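Local atomic coordinates of BamaA.19900.a (Balamuthia mandrillaris, PDB entry 6VZZ), a protein that probably phosphorylates glucose, with ATP as the probable phosphate donor, as a glucokinase of the actin-like ATPase clan. Residues A[186-191]-A[198-203]; A[264-269]-A[307-312]; A[319-324]-A[354-359]; A[332-337]-A[369-374]. All blocks are in the same frame, centred on the assembly; numbering follows the deposited sequence.

Contacts 1 and 4 belong to one mixed sheet: strands 186-191 and 331-335 are neighbours, with Leu333 N 2.8 Å from Leu187 O in a probable hydrogen bond, and the two contact centres are about 10 Å apart. Helix 303-327 packs on this sheet and serves both contact 2 and contact 3, whose centres lie about 18 Å apart. Its Cys324 SG sits 3.8 Å from Met332 SD, joining contact 3 to contact 4, while His312 NE2 of contact 2 comes within 3.6 Å of Val191 CG1 in contact 1. Contact 1 is near bound glucose, the side chain of Ala198 being about 7 Å away; the side chain of His312 is about 12 Å from a bound glucose.

Contact 1 (A[186-191]-A[198-203]); sequences YLVLAV and ATLLSL
Tyr186 and Leu200 meet through their flat peptide groups: Tyr186 N approaches Leu200 O in the carbonyl plane at 2.9 Å, and Leu200 N returns a bond to Tyr186 O. The Tyr186 ring itself turns away from strand 195-201. It packs against Leu181, Arg330 and Leu333, and its hydroxyl is hydrogen-bonded to Gln182 N. At the next hydrogen-bonded pair, Ala198 N reaches Val188 O at 3.0 Å, and Val188 N bonds in turn to Ala198 O at 2.9 Å. Leu187 and Thr199 form the non-hydrogen-bonded pair between these two. With CG anti to its backbone N (chi1 -179°), Leu187 lays CD1 across the threonine, 3.8 Å from Thr199 OG1. The methyl of Thr199 touches the opposite backbone, where CG2 lies beside Tyr186 O, and beta-branching suits such an extended position.

On the other face Val188 CG2 and Leu200 CD1 are 4.3 Å apart. Val188, Ala198 and Leu200 pack there against helix 146-159; the small Ala198 lies against Cys151. The Leu187 and Thr199 face is covered by helix 303-327, through Leu323 and Leu327, so both faces call for apolar groups. Beyond the sheet pairing, Leu201 packs on Met215 of the second subunit. Two antiparallel strands joined by a short turn make this a beta hairpin in the mixed sheet of an actin-like ATPase fold, and the residues joining the two segments include Gly194, Leu195 and Gly196 of the glucose pocket.

Contact 2 (A[264-269]-A[307-312]); sequences RGLVIT and KAMMLH
Leu266 and His312 both set CG anti to the backbone N. In His312 this torsion (chi1 176°) places the ring's CG, bringing the imidazole under Leu266 CB, which lies over one face, 4.3 Å from the centroid of the His312 ring and offset toward its rim, a CH-pi contact. In Leu266 it (chi1 177°) sends CG, and with it the methyls, toward Ala308 and Met309. His312 ND1 is hydrogen-bonded to Ile260 O, which probably fixes the ring's rotation. Branching at CG lets Leu266 spread over a full turn of the other helix: CD1 lies 3.9 Å from His312 CB and beside the Ala308-Met309 backbone, while CD2 is 3.7 Å from Met309 SD. The Met309 chain, bent at chi2, carries its polarisable sulfur to both leucine methyls.

These are two helices, 263-276 and 303-327, whose axes, taken over 264-269 and 307-312, pass 8.9 Å apart at 133°, within a helical cluster of the actin-like ATPase fold to which helices 234-249 and 289-295 also belong. Ile292 and Ala293 of the latter pack on Leu266, and Leu240 and Ile244 of the former on Thr269. Closeness of the backbones suits a residue as small as Ala308, whose CB is 3.8 Å from Thr269 CG2; the same methyl meets Leu311 CD1 at 4.1 Å.

Thr269 divides its two branches between the helices. OG1 bends back to Gly265 O at 2.9 Å, giving the buried hydroxyl a partner, and leaves CG2 directed at Ala308. Gly265 O is thus gripped twice, by Thr269 OG1 and Thr269 N from opposite faces of its carbonyl plane. Next to Gly265, the exposed Arg264 forms a salt bridge with Glu258 of the glucose pocket.

Contact 3 (A[319-324]-A[354-359]); sequences IAKNLC and RAEFFD
Lys321 reaches the C-terminal end of helix 350-357 and the turn after it, where the carbonyls of Glu356 and Asp359 can receive a positive group. Its NZ donates to Asp359 O at 2.9 Å, tilted 30° from the carbonyl plane, and to Glu356 OE1 at 3.0 Å in a salt bridge. A weak third bond, 3.2 Å long, runs from Lys321 NZ to Glu356 O. The carboxylate is met from above its plane, the two side chains crossing at about a right angle; Arg318 is a second cationic partner of Glu356 OE1. This largely buried ammonium group is held by one acidic side chain and by main-chain oxygens, which together probably favour its charged form. Lys321 CG, anti to the backbone N (chi1 168°), runs beside Phe357 O, and bends at chi2 and chi3 fold the rest of the chain round to the helix end.

The contact joins long helix 303-327, which lies against the mixed sheet of the actin-like ATPase fold, to one of the helices that connect strands 331-335 and 370-374. Phe357 fills the apolar part of the joint. Its ring rim meets Cys324 SG, 4.0 Å from CZ and 87° off the ring normal, a sulfur-aromatic contact at the edge. Ala320, small enough to admit the ring, has CB 4.4 Å from Phe357 CE1, and Ile366 and Met332 pack on the same phenylalanine. Within the turn that ends the helix, Phe357 CD2 stands over the centre of the Phe358 ring, 3.7 Å above its plane. On the flank, Asn322 OD1 accepts a hydrogen bond from Ala223 N of the second subunit.

Contact 4 (A[332-337]-A[369-374]); sequences MLLAGD and IDLFTQ
Met332 and Leu371 form the apolar centre of two neighbouring parallel strands, the ends of a beta-alpha-beta crossover whose intervening chain is largely helical. Met332 CE lies 3.6 Å from Leu371 CD1, its chain extended beyond CG. The same leucine methyl meets Leu334 CG at 3.9 Å. Helix 303-327 covers this side through Ala320, Cys324 and Leu316, so apolar Met332, Leu334 and Leu371 suit this buried face. On the opposite face Leu333 packs obliquely on the Phe372 ring, its CG 4.1 Å from CD2; Phe167 packs on Leu333 and Val179 on Phe372.

Between the faces runs a parallel ladder: Met332 N to Asp370 O, Phe372 N to Met332 O, Leu334 N to Phe372 O and Gln374 N to Leu334 O, each 2.8 to 2.9 Å. Thr373 OG1 lies beside Leu334 CB and is hydrogen-bonded to Asn343.

At the polar edge the extended Gln374 side chain takes over from the backbone. Its NE2 donates to Lys376 O and Val378 O, which probably fixes the amide's rotation. Glycine suits position 336: at phi 110° a CB would jam against the carbonyl O of Ala335. Gly336 N donates to Gln374 OE1 at 2.9 Å, from 47° above the amide carbonyl plane.

Contact 1 (A[186-191]-A[198-203])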
loop_
_atom_site.group_PDB
_atom_site.type_symbol
_atom_site.label_atom_id
_atom_site.label_comp_id
_atom_site.label_asym_id
_atom_site.label_seq_id
_atom_site.Cartn_x
_atom_site.Cartn_y
_atom_site.Cartn_z
ATOM N N TYR A 186 -10.847 3.881 0.059
ATOM C CA TYR A 186 -11.008 3.999 -1.382
ATOM C C TYR A 186 -9.658 4.327 -1.995
ATOM O O TYR A 186 -8.926 5.180 -1.479
ATOM C CB TYR A 186 -12.053 5.060 -1.744
ATOM C CG TYR A 186 -13.471 4.634 -1.419
ATOM C CD1 TYR A 186 -14.251 3.980 -2.363
ATOM C CD2 TYR A 186 -14.024 4.864 -0.158
ATOM C CE1 TYR A 186 -15.541 3.574 -2.077
ATOM C CE2 TYR A 186 -15.319 4.462 0.140
ATOM C CZ TYR A 186 -16.071 3.816 -0.833
ATOM O OH TYR A 186 -17.355 3.411 -0.559
ATOM N N LEU A 187 -9.319 3.618 -3.066
ATOM C CA LEU A 187 -8.105 3.870 -3.825
ATOM C C LEU A 187 -8.399 4.896 -4.911
ATOM O O LEU A 187 -9.417 4.807 -5.603
ATOM C CB LEU A 187 -7.595 2.563 -4.439
ATOM C CG LEU A 187 -6.317 2.517 -5.273
ATOM C CD1 LEU A 187 -5.099 2.853 -4.443
ATOM C CD2 LEU A 187 -6.154 1.143 -5.903
ATOM N N VAL A 188 -7.526 5.889 -5.049
ATOM C CA VAL A 188 -7.650 6.895 -6.102
ATOM C C VAL A 188 -6.436 6.791 -7.018
ATOM O O VAL A 188 -5.294 6.786 -6.542
ATOM C CB VAL A 188 -7.782 8.318 -5.529
ATOM C CG1 VAL A 188 -7.850 9.333 -6.658
ATOM C CG2 VAL A 188 -8.999 8.423 -4.623
ATOM N N LEU A 189 -6.686 6.700 -8.326
ATOM C CA LEU A 189 -5.651 6.619 -9.355
ATOM C C LEU A 189 -5.896 7.692 -10.407
ATOM O O LEU A 189 -7.047 7.970 -10.759
ATOM C CB LEU A 189 -5.622 5.241 -10.060
ATOM C CG LEU A 189 -5.541 3.957 -9.233
ATOM C CD1 LEU A 189 -6.918 3.507 -8.788
ATOM C CD2 LEU A 189 -4.865 2.869 -10.023
ATOM N N ALA A 190 -4.813 8.270 -10.932
ATOM C CA ALA A 190 -4.916 9.226 -12.027
ATOM C C ALA A 190 -3.785 8.993 -13.012
ATOM O O ALA A 190 -2.614 8.981 -12.619
ATOM C CB ALA A 190 -4.885 10.675 -11.528
ATOM N N VAL A 191 -4.143 8.835 -14.287
ATOM C CA VAL A 191 -3.187 8.594 -15.362
ATOM C C VAL A 191 -2.986 9.896 -16.119
ATOM O O VAL A 191 -3.939 10.444 -16.683
ATOM C CB VAL A 191 -3.666 7.484 -16.309
ATOM C CG1 VAL A 191 -2.585 7.145 -17.330
ATOM C CG2 VAL A 191 -4.074 6.253 -15.528
ATOM N N ALA A 198 -3.162 7.515 -4.524
ATOM C CA ALA A 198 -3.337 7.827 -3.113
ATOM C C ALA A 198 -4.523 7.021 -2.592
ATOM O O ALA A 198 -5.229 6.358 -3.358
ATOM C CB ALA A 198 -3.537 9.328 -2.898
ATOM N N THR A 199 -4.753 7.064 -1.281
ATOM C CA THR A 199 -5.838 6.292 -0.685
ATOM C C THR A 199 -6.602 7.135 0.322
ATOM O O THR A 199 -5.999 7.769 1.193
ATOM C CB THR A 199 -5.318 5.026 0.012
ATOM O OG1 THR A 199 -4.586 4.231 -0.924
ATOM C CG2 THR A 199 -6.481 4.191 0.567
ATOM N N LEU A 200 -7.929 7.129 0.206
ATOM C CA LEU A 200 -8.810 7.688 1.224
ATOM C C LEU A 200 -9.029 6.627 2.296
ATOM O O LEU A 200 -9.548 5.549 2.000
ATOM C CB LEU A 200 -10.138 8.126 0.603
ATOM C CG LEU A 200 -10.139 9.393 -0.265
ATOM C CD1 LEU A 200 -11.350 9.449 -1.178
ATOM C CD2 LEU A 200 -10.092 10.642 0.612
ATOM N N LEU A 201 -8.628 6.922 3.527
ATOM C CA LEU A 201 -8.626 5.951 4.613
ATOM C C LEU A 201 -9.753 6.230 5.598
ATOM O O LEU A 201 -10.034 7.387 5.929
ATOM C CB LEU A 201 -7.292 5.972 5.369
ATOM C CG LEU A 201 -6.014 5.600 4.621
ATOM C CD1 LEU A 201 -4.796 5.808 5.495
ATOM C CD2 LEU A 201 -6.098 4.167 4.179
ATOM N N SER A 202 -10.374 5.158 6.086
ATOM C CA SER A 202 -11.321 5.200 7.200
ATOM C C SER A 202 -10.824 4.254 8.290
ATOM O O SER A 202 -11.257 3.101 8.357
ATOM C CB SER A 202 -12.736 4.810 6.752
ATOM O OG SER A 202 -13.439 5.932 6.258
ATOM N N LEU A 203 -9.939 4.742 9.152
ATOM C CA LEU A 203 -9.429 3.949 10.256
ATOM C C LEU A 203 -10.119 4.359 11.563
ATOM O O LEU A 203 -11.168 5.012 11.547
ATOM C CB LEU A 203 -7.909 4.109 10.323
ATOM C CG LEU A 203 -7.107 3.816 9.057
ATOM C CD1 LEU A 203 -5.817 4.626 9.059
ATOM C CD2 LEU A 203 -6.811 2.331 8.943
#

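Contact 2 (A[264-269]-A[307-312])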
loop_
_atom_site.group_PDB
_atom_site.type_symbol
_atom_site.label_atom_id
_atom_site.label_comp_id
_atom_site.label_asym_id
_atom_site.label_seq_id
_atom_site.Cartn_x
_atom_site.Cartn_y
_atom_site.Cartn_z
ATOM N N ARG A 264 3.949 9.188 -21.752
ATOM C CA ARG A 264 5.122 8.651 -22.430
ATOM C C ARG A 264 5.071 7.132 -22.496
ATOM O O ARG A 264 5.619 6.533 -23.428
ATOM C CB ARG A 264 6.404 9.130 -21.736
ATOM C CG ARG A 264 6.665 8.530 -20.364
ATOM C CD ARG A 264 7.785 9.260 -19.630
ATOM N NE ARG A 264 8.116 8.613 -18.363
ATOM C CZ ARG A 264 7.509 8.878 -17.205
ATOM N NH1 ARG A 264 6.539 9.789 -17.152
ATOM N NH2 ARG A 264 7.872 8.236 -16.094
ATOM N N GLY A 265 4.401 6.496 -21.528
ATOM C CA GLY A 265 4.271 5.048 -21.559
ATOM C C GLY A 265 3.387 4.575 -22.695
ATOM O O GLY A 265 3.710 3.605 -23.380
ATOM N N LEU A 266 2.266 5.259 -22.917
ATOM C CA LEU A 266 1.441 4.945 -24.076
ATOM C C LEU A 266 2.210 5.182 -25.369
ATOM O O LEU A 266 2.079 4.415 -26.326
ATOM C CB LEU A 266 0.160 5.775 -24.046
ATOM C CG LEU A 266 -0.769 5.599 -25.249
ATOM C CD1 LEU A 266 -1.274 4.167 -25.357
ATOM C CD2 LEU A 266 -1.921 6.580 -25.183
ATOM N N VAL A 267 3.041 6.223 -25.407
ATOM C CA VAL A 267 3.813 6.507 -26.610
ATOM C C VAL A 267 4.842 5.412 -26.861
ATOM O O VAL A 267 5.042 4.981 -28.005
ATOM C CB VAL A 267 4.475 7.896 -26.508
ATOM C CG1 VAL A 267 5.495 8.090 -27.623
ATOM C CG2 VAL A 267 3.425 8.997 -26.542
ATOM N N ILE A 268 5.518 4.942 -25.810
ATOM C CA ILE A 268 6.572 3.956 -26.035
ATOM C C ILE A 268 5.974 2.582 -26.324
ATOM O O ILE A 268 6.511 1.824 -27.138
ATOM C CB ILE A 268 7.567 3.921 -24.855
ATOM C CG1 ILE A 268 8.841 3.181 -25.268
ATOM C CG2 ILE A 268 6.959 3.289 -23.609
ATOM C CD1 ILE A 268 9.886 3.070 -24.161
ATOM N N THR A 269 4.845 2.247 -25.687
ATOM C CA THR A 269 4.125 1.033 -26.055
ATOM C C THR A 269 3.674 1.085 -27.513
ATOM O O THR A 269 3.764 0.087 -28.239
ATOM C CB THR A 269 2.932 0.845 -25.120
ATOM O OG1 THR A 269 3.408 0.700 -23.778
ATOM C CG2 THR A 269 2.123 -0.390 -25.505
ATOM N N LYS A 307 -4.180 -1.458 -29.941
ATOM C CA LYS A 307 -3.353 -2.461 -29.273
ATOM C C LYS A 307 -2.533 -1.837 -28.148
ATOM O O LYS A 307 -2.479 -2.372 -27.034
ATOM C CB LYS A 307 -2.448 -3.153 -30.296
ATOM C CG LYS A 307 -1.649 -4.338 -29.762
ATOM C CD LYS A 307 -2.561 -5.417 -29.189
ATOM C CE LYS A 307 -1.773 -6.624 -28.667
ATOM N NZ LYS A 307 -2.643 -7.640 -27.997
ATOM N N ALA A 308 -1.913 -0.684 -28.413
ATOM C CA ALA A 308 -1.122 -0.012 -27.387
ATOM C C ALA A 308 -2.003 0.474 -26.241
ATOM O O ALA A 308 -1.674 0.292 -25.062
ATOM C CB ALA A 308 -0.351 1.150 -28.007
ATOM N N MET A 309 -3.130 1.104 -26.569
ATOM C CA MET A 309 -4.035 1.591 -25.533
ATOM C C MET A 309 -4.576 0.437 -24.691
ATOM O O MET A 309 -4.716 0.559 -23.470
ATOM C CB MET A 309 -5.175 2.370 -26.184
ATOM C CG MET A 309 -5.970 3.242 -25.253
ATOM S SD MET A 309 -5.037 4.705 -24.778
ATOM C CE MET A 309 -6.193 5.498 -23.677
ATOM N N MET A 310 -4.881 -0.691 -25.337
ATOM C CA MET A 310 -5.278 -1.901 -24.624
ATOM C C MET A 310 -4.255 -2.277 -23.557
ATOM O O MET A 310 -4.604 -2.521 -22.397
ATOM C CB MET A 310 -5.451 -3.039 -25.628
ATOM C CG MET A 310 -6.263 -4.212 -25.133
ATOM S SD MET A 310 -7.922 -3.690 -24.668
ATOM C CE MET A 310 -7.777 -3.754 -22.882
ATOM N N LEU A 311 -2.979 -2.346 -23.941
ATOM C CA LEU A 311 -1.943 -2.715 -22.983
ATOM C C LEU A 311 -1.766 -1.635 -21.931
ATOM O O LEU A 311 -1.526 -1.936 -20.755
ATOM C CB LEU A 311 -0.628 -2.973 -23.709
ATOM C CG LEU A 311 -0.593 -4.265 -24.509
ATOM C CD1 LEU A 311 0.242 -4.080 -25.744
ATOM C CD2 LEU A 311 -0.029 -5.368 -23.639
ATOM N N HIS A 312 -1.866 -0.373 -22.346
ATOM C CA HIS A 312 -1.817 0.749 -21.417
ATOM C C HIS A 312 -2.827 0.552 -20.293
ATOM O O HIS A 312 -2.469 0.515 -19.111
ATOM C CB HIS A 312 -2.079 2.040 -22.199
ATOM C CG HIS A 312 -2.142 3.275 -21.363
ATOM N ND1 HIS A 312 -1.038 3.812 -20.738
ATOM C CD2 HIS A 312 -3.173 4.108 -21.086
ATOM C CE1 HIS A 312 -1.391 4.912 -20.096
ATOM N NE2 HIS A 312 -2.683 5.112 -20.289
#

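Contact 3 (A[319-324]-A[354-359])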
loop_
_atom_site.group_PDB
_atom_site.type_symbol
_atom_site.label_atom_id
_atom_site.label_comp_id
_atom_site.label_asym_id
_atom_site.label_seq_id
_atom_site.Cartn_x
_atom_site.Cartn_y
_atom_site.Cartn_z
ATOM N N ILE A 319 -2.169 -2.938 -11.735
ATOM C CA ILE A 319 -1.733 -2.307 -10.494
ATOM C C ILE A 319 -2.939 -2.028 -9.601
ATOM O O ILE A 319 -2.872 -2.171 -8.375
ATOM C CB ILE A 319 -0.905 -1.034 -10.789
ATOM C CG1 ILE A 319 -0.408 -0.361 -9.502
ATOM C CG2 ILE A 319 -1.708 -0.020 -11.577
ATOM C CD1 ILE A 319 0.320 -1.283 -8.549
ATOM N N ALA A 320 -4.073 -1.661 -10.200
ATOM C CA ALA A 320 -5.261 -1.411 -9.397
ATOM C C ALA A 320 -5.747 -2.688 -8.725
ATOM O O ALA A 320 -6.133 -2.667 -7.549
ATOM C CB ALA A 320 -6.359 -0.791 -10.263
ATOM N N LYS A 321 -5.726 -3.809 -9.455
ATOM C CA LYS A 321 -6.104 -5.098 -8.880
ATOM C C LYS A 321 -5.275 -5.408 -7.640
ATOM O O LYS A 321 -5.818 -5.677 -6.563
ATOM C CB LYS A 321 -5.932 -6.196 -9.927
ATOM C CG LYS A 321 -6.008 -7.606 -9.383
ATOM C CD LYS A 321 -5.052 -8.534 -10.106
ATOM C CE LYS A 321 -4.922 -8.161 -11.575
ATOM N NZ LYS A 321 -4.145 -9.166 -12.371
ATOM N N ASN A 322 -3.950 -5.336 -7.764
ATOM C CA ASN A 322 -3.088 -5.726 -6.653
ATOM C C ASN A 322 -3.161 -4.750 -5.479
ATOM O O ASN A 322 -3.036 -5.172 -4.320
ATOM C CB ASN A 322 -1.666 -5.899 -7.162
ATOM C CG ASN A 322 -1.511 -7.202 -7.925
ATOM O OD1 ASN A 322 -1.433 -8.276 -7.321
ATOM N ND2 ASN A 322 -1.528 -7.127 -9.254
ATOM N N LEU A 323 -3.372 -3.458 -5.743
ATOM C CA LEU A 323 -3.518 -2.522 -4.635
ATOM C C LEU A 323 -4.846 -2.725 -3.913
ATOM O O LEU A 323 -4.923 -2.557 -2.691
ATOM C CB LEU A 323 -3.390 -1.087 -5.135
ATOM C CG LEU A 323 -2.015 -0.656 -5.651
ATOM C CD1 LEU A 323 -2.108 0.751 -6.184
ATOM C CD2 LEU A 323 -0.962 -0.738 -4.561
ATOM N N CYS A 324 -5.906 -3.086 -4.646
ATOM C CA CYS A 324 -7.172 -3.400 -3.992
ATOM C C CYS A 324 -7.005 -4.551 -3.007
ATOM O O CYS A 324 -7.558 -4.526 -1.902
ATOM C CB CYS A 324 -8.243 -3.744 -5.035
ATOM S SG CYS A 324 -8.948 -2.322 -5.922
ATOM N N ARG A 354 -11.938 -6.110 -17.519
ATOM C CA ARG A 354 -12.386 -6.951 -16.415
ATOM C C ARG A 354 -11.628 -8.268 -16.381
ATOM O O ARG A 354 -11.276 -8.757 -15.303
ATOM C CB ARG A 354 -13.881 -7.222 -16.527
ATOM C CG ARG A 354 -14.758 -6.021 -16.309
ATOM C CD ARG A 354 -16.193 -6.421 -16.526
ATOM N NE ARG A 354 -16.642 -7.404 -15.545
ATOM C CZ ARG A 354 -17.128 -7.085 -14.345
ATOM N NH1 ARG A 354 -17.215 -5.811 -13.978
ATOM N NH2 ARG A 354 -17.533 -8.034 -13.516
ATOM N N ALA A 355 -11.382 -8.867 -17.541
ATOM C CA ALA A 355 -10.579 -10.082 -17.569
ATOM C C ALA A 355 -9.240 -9.864 -16.874
ATOM O O ALA A 355 -8.757 -10.742 -16.152
ATOM C CB ALA A 355 -10.378 -10.541 -19.010
ATOM N N GLU A 356 -8.643 -8.684 -17.057
ATOM C CA GLU A 356 -7.386 -8.376 -16.390
ATOM C C GLU A 356 -7.587 -8.136 -14.898
ATOM O O GLU A 356 -6.821 -8.653 -14.074
ATOM C CB GLU A 356 -6.736 -7.157 -17.041
ATOM C CG GLU A 356 -5.558 -6.590 -16.257
ATOM C CD GLU A 356 -4.461 -7.614 -16.020
ATOM O OE1 GLU A 356 -3.861 -7.595 -14.930
ATOM O OE2 GLU A 356 -4.205 -8.450 -16.914
ATOM N N PHE A 357 -8.620 -7.368 -14.530
ATOM C CA PHE A 357 -8.768 -6.947 -13.142
ATOM C C PHE A 357 -9.096 -8.122 -12.223
ATOM O O PHE A 357 -8.626 -8.168 -11.082
ATOM C CB PHE A 357 -9.836 -5.862 -13.031
ATOM C CG PHE A 357 -10.047 -5.371 -11.622
ATOM C CD1 PHE A 357 -9.171 -4.458 -11.055
ATOM C CD2 PHE A 357 -11.114 -5.827 -10.862
ATOM C CE1 PHE A 357 -9.353 -4.013 -9.756
ATOM C CE2 PHE A 357 -11.300 -5.388 -9.567
ATOM C CZ PHE A 357 -10.423 -4.478 -9.011
ATOM N N PHE A 358 -9.895 -9.076 -12.683
ATOM C CA PHE A 358 -10.214 -10.249 -11.875
ATOM C C PHE A 358 -9.269 -11.429 -12.119
ATOM O O PHE A 358 -9.560 -12.539 -11.665
ATOM C CB PHE A 358 -11.666 -10.672 -12.122
ATOM C CG PHE A 358 -12.651 -9.610 -11.764
ATOM C CD1 PHE A 358 -12.938 -9.337 -10.432
ATOM C CD2 PHE A 358 -13.263 -8.848 -12.747
ATOM C CE1 PHE A 358 -13.823 -8.342 -10.086
ATOM C CE2 PHE A 358 -14.162 -7.845 -12.408
ATOM C CZ PHE A 358 -14.437 -7.590 -11.075
ATOM N N ASP A 359 -8.144 -11.217 -12.806
ATOM C CA ASP A 359 -7.152 -12.268 -13.049
ATOM C C ASP A 359 -6.237 -12.365 -11.825
ATOM O O ASP A 359 -5.139 -11.796 -11.766
ATOM C CB ASP A 359 -6.387 -11.955 -14.333
ATOM C CG ASP A 359 -5.296 -12.971 -14.664
ATOM O OD1 ASP A 359 -4.941 -13.815 -13.822
ATOM O OD2 ASP A 359 -4.784 -12.919 -15.804
#

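Contact 4 (A[332-337]-A[369-374])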
loop_
_atom_site.group_PDB
_atom_site.type_symbol
_atom_site.label_atom_id
_atom_site.label_comp_id
_atom_site.label_asym_id
_atom_site.label_seq_id
_atom_site.Cartn_x
_atom_site.Cartn_y
_atom_site.Cartn_z
ATOM N N MET A 332 -12.615 2.027 -5.897
ATOM C CA MET A 332 -11.538 2.813 -6.473
ATOM C C MET A 332 -12.105 3.843 -7.435
ATOM O O MET A 332 -13.178 3.657 -8.012
ATOM C CB MET A 332 -10.497 1.932 -7.174
ATOM C CG MET A 332 -11.074 0.853 -8.034
ATOM S SD MET A 332 -9.800 -0.101 -8.892
ATOM C CE MET A 332 -10.849 -0.908 -10.087
ATOM N N LEU A 333 -11.376 4.944 -7.585
ATOM C CA LEU A 333 -11.790 6.066 -8.416
ATOM C C LEU A 333 -10.697 6.347 -9.436
ATOM O O LEU A 333 -9.545 6.583 -9.060
ATOM C CB LEU A 333 -12.056 7.308 -7.562
ATOM C CG LEU A 333 -13.275 7.306 -6.631
ATOM C CD1 LEU A 333 -13.079 6.453 -5.381
ATOM C CD2 LEU A 333 -13.604 8.728 -6.254
ATOM N N LEU A 334 -11.051 6.298 -10.720
ATOM C CA LEU A 334 -10.166 6.759 -11.787
ATOM C C LEU A 334 -10.408 8.250 -11.989
ATOM O O LEU A 334 -11.514 8.656 -12.362
ATOM C CB LEU A 334 -10.413 5.986 -13.085
ATOM C CG LEU A 334 -10.245 4.459 -12.979
ATOM C CD1 LEU A 334 -10.548 3.745 -14.293
ATOM C CD2 LEU A 334 -8.841 4.131 -12.509
ATOM N N ALA A 335 -9.392 9.063 -11.720
ATOM C CA ALA A 335 -9.560 10.506 -11.653
ATOM C C ALA A 335 -8.620 11.199 -12.628
ATOM O O ALA A 335 -7.712 10.590 -13.197
ATOM C CB ALA A 335 -9.318 11.018 -10.230
ATOM N N GLY A 336 -8.852 12.490 -12.800
ATOM C CA GLY A 336 -8.106 13.366 -13.677
ATOM C C GLY A 336 -8.948 13.789 -14.866
ATOM O O GLY A 336 -9.875 13.087 -15.286
ATOM N N ASP A 337 -8.629 14.967 -15.415
ATOM C CA ASP A 337 -9.347 15.426 -16.602
ATOM C C ASP A 337 -8.990 14.591 -17.823
ATOM O O ASP A 337 -9.802 14.452 -18.743
ATOM C CB ASP A 337 -9.069 16.907 -16.863
ATOM C CG ASP A 337 -9.772 17.827 -15.859
ATOM O OD1 ASP A 337 -10.512 17.320 -14.989
ATOM O OD2 ASP A 337 -9.585 19.061 -15.941
ATOM N N ILE A 369 -15.774 -5.017 -5.361
ATOM C CA ILE A 369 -15.096 -3.730 -5.313
ATOM C C ILE A 369 -15.778 -2.787 -6.295
ATOM O O ILE A 369 -15.989 -3.145 -7.460
ATOM C CB ILE A 369 -13.605 -3.897 -5.639
ATOM C CG1 ILE A 369 -12.936 -4.721 -4.535
ATOM C CG2 ILE A 369 -12.917 -2.544 -5.850
ATOM C CD1 ILE A 369 -11.644 -4.129 -4.032
ATOM N N ASP A 370 -16.145 -1.595 -5.823
ATOM C CA ASP A 370 -16.736 -0.579 -6.684
ATOM C C ASP A 370 -15.660 0.109 -7.519
ATOM O O ASP A 370 -14.526 0.297 -7.078
ATOM C CB ASP A 370 -17.485 0.476 -5.861
ATOM C CG ASP A 370 -18.753 -0.053 -5.221
ATOM O OD1 ASP A 370 -19.678 -0.495 -5.944
ATOM O OD2 ASP A 370 -18.826 -0.016 -3.973
ATOM N N LEU A 371 -16.024 0.489 -8.738
ATOM C CA LEU A 371 -15.138 1.254 -9.605
ATOM C C LEU A 371 -15.896 2.473 -10.105
ATOM O O LEU A 371 -16.984 2.343 -10.681
ATOM C CB LEU A 371 -14.627 0.409 -10.777
ATOM C CG LEU A 371 -13.933 1.171 -11.915
ATOM C CD1 LEU A 371 -12.708 1.911 -11.406
ATOM C CD2 LEU A 371 -13.561 0.239 -13.068
ATOM N N PHE A 372 -15.337 3.653 -9.858
ATOM C CA PHE A 372 -15.895 4.900 -10.349
ATOM C C PHE A 372 -14.882 5.534 -11.282
ATOM O O PHE A 372 -13.675 5.300 -11.164
ATOM C CB PHE A 372 -16.240 5.874 -9.211
ATOM C CG PHE A 372 -17.094 5.272 -8.138
ATOM C CD1 PHE A 372 -18.452 5.116 -8.325
ATOM C CD2 PHE A 372 -16.541 4.857 -6.946
ATOM C CE1 PHE A 372 -19.248 4.559 -7.343
ATOM C CE2 PHE A 372 -17.330 4.295 -5.959
ATOM C CZ PHE A 372 -18.692 4.143 -6.160
ATOM N N THR A 373 -15.373 6.325 -12.223
ATOM C CA THR A 373 -14.472 7.030 -13.114
ATOM C C THR A 373 -14.997 8.445 -13.303
ATOM O O THR A 373 -16.211 8.672 -13.332
ATOM C CB THR A 373 -14.314 6.282 -14.452
ATOM O OG1 THR A 373 -13.188 6.806 -15.169
ATOM C CG2 THR A 373 -15.581 6.389 -15.310
ATOM N N GLN A 374 -14.077 9.397 -13.375
ATOM C CA GLN A 374 -14.455 10.796 -13.501
ATOM C C GLN A 374 -14.989 11.057 -14.903
ATOM O O GLN A 374 -14.379 10.646 -15.894
ATOM C CB GLN A 374 -13.254 11.689 -13.197
ATOM C CG GLN A 374 -13.575 13.166 -13.112
ATOM C CD GLN A 374 -12.361 14.011 -12.744
ATOM O OE1 GLN A 374 -11.437 13.545 -12.075
ATOM N NE2 GLN A 374 -12.360 15.256 -13.186
#